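Local structure of 3-phosphoshikimate 1-carboxyvinyltransferase (Streptomyces sviceus, 7M0O) at residues D22-L27 with Q58-P63. The protein probably transfers the enolpyruvyl group of phosphoenolpyruvate to the 5-hydroxyl of shikimate-3-phosphate, the penultimate step on the way to chorismate. Numbering follows the deposited sequence.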
# COMPACT_ATOMS: atom_id res chain seq x y z
N ASP A 22 -0.66 -14.69 -19.28
CA ASP A 22 -0.69 -15.94 -20.01
C ASP A 22 -0.04 -17.00 -19.13
O ASP A 22 1.17 -16.98 -18.91
CB ASP A 22 0.02 -15.78 -21.35
CG ASP A 22 0.05 -17.06 -22.17
OD1 ASP A 22 -0.77 -17.96 -21.90
OD2 ASP A 22 0.89 -17.16 -23.08
N GLY A 23 -0.86 -17.90 -18.59
CA GLY A 23 -0.41 -18.99 -17.75
C GLY A 23 -1.08 -18.95 -16.39
O GLY A 23 -2.02 -18.19 -16.14
N VAL A 24 -0.62 -19.82 -15.50
CA VAL A 24 -1.15 -19.91 -14.14
C VAL A 24 -0.22 -19.13 -13.22
O VAL A 24 0.98 -19.45 -13.13
CB VAL A 24 -1.30 -21.37 -13.69
CG1 VAL A 24 -1.85 -21.40 -12.27
CG2 VAL A 24 -2.21 -22.12 -14.64
N THR A 25 -0.74 -18.10 -12.57
CA THR A 25 0.03 -17.31 -11.62
C THR A 25 -0.26 -17.78 -10.20
O THR A 25 -1.41 -18.04 -9.84
CB THR A 25 -0.31 -15.82 -11.73
OG1 THR A 25 0.22 -15.32 -12.95
CG2 THR A 25 0.29 -15.02 -10.58
N THR A 26 0.80 -17.88 -9.41
CA THR A 26 0.70 -18.17 -7.98
C THR A 26 1.09 -16.91 -7.21
O THR A 26 2.19 -16.38 -7.39
CB THR A 26 1.59 -19.35 -7.60
OG1 THR A 26 1.25 -20.47 -8.43
CG2 THR A 26 1.41 -19.74 -6.13
N LEU A 27 0.16 -16.41 -6.39
CA LEU A 27 0.40 -15.29 -5.50
C LEU A 27 0.66 -15.83 -4.10
O LEU A 27 -0.17 -16.56 -3.55
CB LEU A 27 -0.79 -14.34 -5.48
CG LEU A 27 -1.24 -13.80 -6.84
CD1 LEU A 27 -2.36 -12.80 -6.65
CD2 LEU A 27 -0.05 -13.16 -7.54
N GLN A 58 -4.12 -19.12 -6.55
CA GLN A 58 -3.76 -19.61 -7.87
C GLN A 58 -4.79 -19.10 -8.87
O GLN A 58 -5.99 -19.30 -8.68
CB GLN A 58 -3.72 -21.13 -7.85
CG GLN A 58 -3.06 -21.78 -9.02
CD GLN A 58 -2.29 -23.00 -8.60
OE1 GLN A 58 -1.21 -22.90 -8.02
NE2 GLN A 58 -2.86 -24.17 -8.85
N VAL A 59 -4.33 -18.42 -9.93
CA VAL A 59 -5.24 -17.82 -10.91
C VAL A 59 -4.81 -18.26 -12.31
O VAL A 59 -3.67 -18.03 -12.71
CB VAL A 59 -5.25 -16.28 -10.84
CG1 VAL A 59 -6.29 -15.70 -11.82
CG2 VAL A 59 -5.52 -15.79 -9.40
N ASP A 60 -5.74 -18.87 -13.05
CA ASP A 60 -5.51 -19.18 -14.46
C ASP A 60 -5.73 -17.91 -15.26
O ASP A 60 -6.87 -17.42 -15.36
CB ASP A 60 -6.46 -20.27 -14.94
CG ASP A 60 -6.01 -21.65 -14.54
OD1 ASP A 60 -5.37 -21.78 -13.47
OD2 ASP A 60 -6.31 -22.60 -15.30
N GLY A 61 -4.67 -17.37 -15.84
CA GLY A 61 -4.80 -16.10 -16.54
C GLY A 61 -5.62 -16.24 -17.81
O GLY A 61 -5.65 -17.30 -18.44
N ARG A 62 -6.29 -15.15 -18.18
CA ARG A 62 -7.10 -15.09 -19.40
C ARG A 62 -6.66 -13.88 -20.20
O ARG A 62 -7.16 -12.77 -20.00
CB ARG A 62 -8.59 -15.06 -19.09
CG ARG A 62 -9.07 -16.29 -18.33
CD ARG A 62 -10.58 -16.36 -18.26
NE ARG A 62 -11.16 -16.47 -19.60
CZ ARG A 62 -11.29 -17.62 -20.26
NH1 ARG A 62 -10.92 -18.78 -19.71
NH2 ARG A 62 -11.80 -17.62 -21.48
N PRO A 63 -5.72 -14.07 -21.14
CA PRO A 63 -5.22 -12.93 -21.93
C PRO A 63 -6.30 -12.20 -22.71
O PRO A 63 -6.10 -11.02 -23.03
CB PRO A 63 -4.18 -13.58 -22.86
CG PRO A 63 -3.75 -14.81 -22.14
CD PRO A 63 -4.97 -15.31 -21.42
O HOH W 1 -3.42 -19.00 -18.97
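With CG1 of Val24 anti to its backbone N (chi1 180°) and CG of Gln58 likewise anti (chi1 -166°), the two carbons meet at 3.5 Å across neighbouring antiparallel strands, 24-28 and 56-60, of a four-stranded mixed sheet in the EPSP synthase fold. Val24 pairs with Asp60 at a non-hydrogen-bonded position, their side chains side by side; its branched CB suits the extended strand, and CG2 lies 3.4 Å from Asp60 OD1. The other carboxylate oxygen, OD2, forms a salt bridge with Arg49, so an acidic residue fits this partly exposed site. An alanine in place of Asp60 would probably leave Arg49 without this partner and strip Val24 CG2 of its carboxylate neighbour. On the opposite face Thr25 and Val59, both beta-branched and buried, pack against Ala18 of helix 8-20. Between them, Thr25 N donates to Val59 O and Val59 N to Thr25 O, both at 2.9 Å. Next to Val24, Gly61 N also donates a hydrogen bond to Gly23 O, 2.8 Å. Gly23 has phi 123°, where any side chain would collide with the carbonyl oxygen of Asp22, so the residue without one fits here. One water, accepting from Gly23 N at 2.8 Å, donates to Gly61 O at 2.9 Å.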